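Local coordinates for isochorismatase family protein (Enterococcus faecalis, PDB 2A67) that is of unknown function but belongs to the isochorismatase family and probably acts as a hydrolase related to nicotinamidases, at residues L26-I37 / Q65-Q73. Sequence-based numbering, arbitrary orientation.
Sequences LPAVLDKVNQRI and QLFEKLDTQ
Leu30 and Leu70 form the middle of this contact, with Leu30 CD2 4.0 Å from Leu70 CD2. The two side chains meet at about a right angle. The same CD2 of Leu70 reaches Val33, 3.5 Å from Val33 CG1. Leu30 CD2 lies 4.0 Å from Phe67 CD2, obliquely to the ring, and Leu30 CD1 approaches Phe67 CG. Leu26 places CD2 over one face of the Phe67 ring, 4.0 Å from the centroid and 29° off the normal, a CH-pi contact. CG of Leu26 stands opposite its own backbone N (chi1 -170°), which carries the branch out toward the ring.

On the outer side Lys69 slants across the helix surface toward its N-terminal end. Lys69 CD packs on Leu30 CB, and the chain bends before the ammonium group meets Asp31. Lys69 NZ lies 2.9 Å from OD1 of Asp31, a salt bridge whose hydrogen bond is weak. NZ is also 3.0 Å from Pro27 O. The Asn34 amide faces the backbone of Lys69 to Asp71, and the CA atoms of Asn34 and Leu70 are the nearest across the contact, 6.1 Å apart. Further on, Ile37 CD1 is 3.5 Å from Asp71 O. In one of its two conformers Asp71 OD2 takes a water that also donates to Asn34 O, and pairs with Arg41 in a salt bridge.

Phe67 to Leu70 form a type I turn, closed by a backbone hydrogen bond from Leu70 N to Phe67 O. The turn sets Phe67, Lys69 and Leu70 against the helix. Phe12 backs Leu30, Val33 and Leu70 from a neighbouring loop. The contact joins helix 26-42 to the loop between strands 47-52 and 77-81 of the parallel sheet, while Val33 and Ile37 pack on strand 5-10 and Ile37 touches strand 47-52.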
loop_
_atom_site.group_PDB
_atom_site.type_symbol
_atom_site.label_atom_id
_atom_site.label_comp_id
_atom_site.label_asym_id
_atom_site.label_seq_id
_atom_site.Cartn_x
_atom_site.Cartn_y
_atom_site.Cartn_z
ATOM N N LEU D 26 17.144 -3.997 14.855
ATOM C CA LEU D 26 16.789 -5.381 14.513
ATOM C C LEU D 26 16.844 -6.379 15.664
ATOM O O LEU D 26 15.953 -7.257 15.765
ATOM C CB LEU D 26 17.631 -5.901 13.337
ATOM C CG LEU D 26 17.194 -7.252 12.732
ATOM C CD1 LEU D 26 15.786 -7.186 12.110
ATOM C CD2 LEU D 26 18.222 -7.805 11.760
ATOM N N PRO D 27 17.908 -6.321 16.511
ATOM C CA PRO D 27 17.899 -7.277 17.633
ATOM C C PRO D 27 16.586 -7.283 18.414
ATOM O O PRO D 27 16.049 -8.358 18.632
ATOM C CB PRO D 27 19.069 -6.810 18.511
ATOM C CG PRO D 27 20.049 -6.199 17.504
ATOM C CD PRO D 27 19.149 -5.511 16.480
ATOM N N ALA D 28 16.079 -6.115 18.817
ATOM C CA ALA D 28 14.840 -6.055 19.618
ATOM C C ALA D 28 13.625 -6.468 18.816
ATOM O O ALA D 28 12.672 -6.960 19.384
ATOM C CB ALA D 28 14.628 -4.666 20.240
ATOM N N VAL D 29 13.644 -6.259 17.482
ATOM C CA VAL D 29 12.514 -6.662 16.648
ATOM C C VAL D 29 12.424 -8.202 16.656
ATOM O O VAL D 29 11.378 -8.778 16.905
ATOM C CB VAL D 29 12.647 -6.098 15.189
ATOM C CG1 VAL D 29 11.704 -6.822 14.227
ATOM C CG2 VAL D 29 12.377 -4.620 15.182
ATOM N N LEU D 30 13.543 -8.870 16.391
ATOM C CA LEU D 30 13.583 -10.336 16.392
ATOM C C LEU D 30 13.240 -10.962 17.765
ATOM O O LEU D 30 12.626 -12.018 17.828
ATOM C CB LEU D 30 14.934 -10.823 15.862
ATOM C CG LEU D 30 15.378 -10.336 14.465
ATOM C CD1 LEU D 30 16.871 -10.780 14.180
ATOM C CD2 LEU D 30 14.453 -10.741 13.298
ATOM N N ASP D 31 13.637 -10.304 18.851
ATOM C CA ASP D 31 13.280 -10.757 20.185
ATOM C C ASP D 31 11.760 -10.678 20.380
ATOM O O ASP D 31 11.155 -11.623 20.889
ATOM C CB ASP D 31 13.963 -9.895 21.243
ATOM C CG ASP D 31 15.433 -10.183 21.359
ATOM O OD1 ASP D 31 15.824 -11.353 21.070
ATOM O OD2 ASP D 31 16.185 -9.250 21.769
ATOM N N LYS D 32 11.164 -9.567 19.942
ATOM C CA LYS D 32 9.708 -9.374 20.051
ATOM C C LYS D 32 8.975 -10.389 19.136
ATOM O O LYS D 32 7.999 -11.007 19.519
ATOM C CB LYS D 32 9.372 -7.897 19.750
ATOM C CG LYS D 32 7.954 -7.496 20.024
ATOM C CD LYS D 32 7.785 -6.793 21.399
ATOM C CE LYS D 32 7.701 -5.222 21.243
ATOM N NZ LYS D 32 6.286 -4.604 21.317
ATOM N N VAL D 33 9.490 -10.601 17.934
ATOM C CA VAL D 33 8.922 -11.614 17.019
ATOM C C VAL D 33 9.021 -13.037 17.581
ATOM O O VAL D 33 8.044 -13.796 17.527
ATOM C CB VAL D 33 9.580 -11.535 15.612
ATOM C CG1 VAL D 33 9.299 -12.831 14.790
ATOM C CG2 VAL D 33 9.075 -10.267 14.892
ATOM N N ASN D 34 10.193 -13.420 18.099
ATOM C CA ASN D 34 10.287 -14.707 18.795
ATOM C C ASN D 34 9.244 -14.885 19.953
ATOM O O ASN D 34 8.730 -15.987 20.151
ATOM C CB ASN D 34 11.677 -14.901 19.337
ATOM C CG ASN D 34 12.640 -15.480 18.298
ATOM O OD1 ASN D 34 13.838 -15.459 18.516
ATOM N ND2 ASN D 34 12.116 -16.023 17.202
ATOM N N GLN D 35 8.946 -13.817 20.691
ATOM C CA GLN D 35 7.895 -13.869 21.750
ATOM C C GLN D 35 6.519 -14.181 21.156
ATOM O O GLN D 35 5.754 -14.992 21.712
ATOM C CB GLN D 35 7.818 -12.566 22.547
ATOM C CG GLN D 35 8.990 -12.304 23.474
ATOM C CD GLN D 35 8.703 -11.202 24.490
ATOM O OE1 GLN D 35 8.968 -11.377 25.716
ATOM N NE2 GLN D 35 8.103 -10.081 24.025
ATOM N N ARG D 36 6.213 -13.574 20.008
ATOM C CA ARG D 36 4.945 -13.858 19.327
ATOM C C ARG D 36 4.913 -15.267 18.807
ATOM O O ARG D 36 3.910 -15.943 18.916
ATOM C CB ARG D 36 4.685 -12.859 18.186
ATOM C CG ARG D 36 4.749 -11.407 18.609
ATOM C CD ARG D 36 3.723 -11.195 19.779
ATOM N NE ARG D 36 2.360 -11.499 19.323
ATOM C CZ ARG D 36 1.368 -11.868 20.124
ATOM N NH1 ARG D 36 1.594 -12.037 21.421
ATOM N NH2 ARG D 36 0.165 -12.079 19.631
ATOM N N ILE D 37 6.006 -15.691 18.152
ATOM C CA ILE D 37 6.153 -17.074 17.698
ATOM C C ILE D 37 5.780 -18.019 18.830
ATOM O O ILE D 37 5.019 -18.954 18.640
ATOM C CB ILE D 37 7.611 -17.341 17.199
ATOM C CG1 ILE D 37 7.770 -16.710 15.796
ATOM C CG2 ILE D 37 7.925 -18.838 17.165
ATOM C CD1 ILE D 37 9.230 -16.789 15.241
ATOM N N GLN D 65 18.420 -17.131 3.444
ATOM C CA GLN D 65 17.899 -17.844 4.608
ATOM C C GLN D 65 17.466 -16.819 5.650
ATOM O O GLN D 65 17.951 -15.674 5.635
ATOM C CB GLN D 65 18.942 -18.791 5.214
ATOM C CG GLN D 65 19.484 -19.954 4.320
ATOM C CD GLN D 65 20.457 -20.793 5.103
ATOM O OE1 GLN D 65 21.599 -20.377 5.269
ATOM N NE2 GLN D 65 20.022 -21.976 5.617
ATOM N N LEU D 66 16.582 -17.270 6.561
ATOM C CA LEU D 66 16.069 -16.506 7.690
ATOM C C LEU D 66 17.160 -16.293 8.712
ATOM O O LEU D 66 18.046 -17.142 8.896
ATOM C CB LEU D 66 14.869 -17.243 8.355
ATOM C CG LEU D 66 13.642 -17.587 7.494
ATOM C CD1 LEU D 66 12.625 -18.499 8.181
ATOM C CD2 LEU D 66 12.971 -16.350 6.971
ATOM N N PHE D 67 17.135 -15.129 9.344
ATOM C CA PHE D 67 18.065 -14.850 10.426
ATOM C C PHE D 67 18.065 -16.028 11.366
ATOM O O PHE D 67 16.990 -16.505 11.750
ATOM C CB PHE D 67 17.583 -13.638 11.216
ATOM C CG PHE D 67 17.661 -12.365 10.445
ATOM C CD1 PHE D 67 18.900 -11.807 10.126
ATOM C CD2 PHE D 67 16.509 -11.721 10.040
ATOM C CE1 PHE D 67 18.979 -10.618 9.416
ATOM C CE2 PHE D 67 16.581 -10.526 9.333
ATOM C CZ PHE D 67 17.826 -9.985 9.006
ATOM N N GLU D 68 19.252 -16.463 11.770
ATOM C CA GLU D 68 19.408 -17.614 12.661
ATOM C C GLU D 68 18.688 -17.479 13.990
ATOM O O GLU D 68 18.270 -18.477 14.555
ATOM C CB GLU D 68 20.886 -17.835 12.983
ATOM C CG GLU D 68 21.692 -18.198 11.783
ATOM C CD GLU D 68 21.964 -19.673 11.716
ATOM O OE1 GLU D 68 21.007 -20.488 11.796
ATOM O OE2 GLU D 68 23.158 -20.009 11.590
ATOM N N LYS D 69 18.583 -16.261 14.502
ATOM C CA LYS D 69 17.964 -16.035 15.829
ATOM C C LYS D 69 16.459 -16.350 15.891
ATOM O O LYS D 69 15.902 -16.533 17.005
ATOM C CB LYS D 69 18.199 -14.592 16.294
ATOM C CG LYS D 69 18.147 -14.367 17.829
ATOM C CD LYS D 69 17.571 -12.957 18.027
ATOM C CE LYS D 69 18.107 -12.194 19.257
ATOM N NZ LYS D 69 17.815 -10.719 19.088
ATOM N N LEU D 70 15.798 -16.384 14.728
ATOM C CA LEU D 70 14.349 -16.692 14.672
ATOM C C LEU D 70 14.052 -18.161 14.959
ATOM O O LEU D 70 14.705 -19.044 14.409
ATOM C CB LEU D 70 13.743 -16.296 13.314
ATOM C CG LEU D 70 13.544 -14.803 13.014
ATOM C CD1 LEU D 70 13.205 -14.638 11.574
ATOM C CD2 LEU D 70 12.444 -14.161 13.908
ATOM N N ASP D 71 13.045 -18.400 15.806
ATOM C CA ASP D 71 12.592 -19.747 16.165
ATOM C C ASP D 71 11.722 -20.313 15.058
ATOM O O ASP D 71 10.538 -20.025 14.973
ATOM C CB ASP D 71 11.816 -19.718 17.503
ATOM C CG ASP D 71 11.304 -21.091 17.929
ATOM O OD1 ASP D 71 12.011 -22.104 17.740
ATOM O OD2 ASP D 71 10.181 -21.161 18.474
ATOM N N THR D 72 12.310 -21.126 14.196
ATOM C CA THR D 72 11.513 -21.781 13.137
ATOM C C THR D 72 11.347 -23.264 13.449
ATOM O O THR D 72 12.153 -23.795 14.200
ATOM C CB THR D 72 12.156 -21.615 11.740
ATOM O OG1 THR D 72 13.342 -22.417 11.678
ATOM C CG2 THR D 72 12.578 -20.182 11.531
ATOM N N GLN D 73 10.319 -23.928 12.895
ATOM C CA GLN D 73 10.195 -25.375 12.972
ATOM C C GLN D 73 9.738 -25.827 11.624
ATOM O O GLN D 73 9.216 -25.008 10.882
ATOM C CB GLN D 73 9.144 -25.790 13.983
ATOM C CG GLN D 73 9.198 -25.016 15.253
ATOM C CD GLN D 73 10.027 -25.648 16.308
ATOM O OE1 GLN D 73 11.217 -25.915 16.111
ATOM N NE2 GLN D 73 9.405 -25.890 17.474
HETATM O O HOH W 1 10.271 -18.502 20.153
#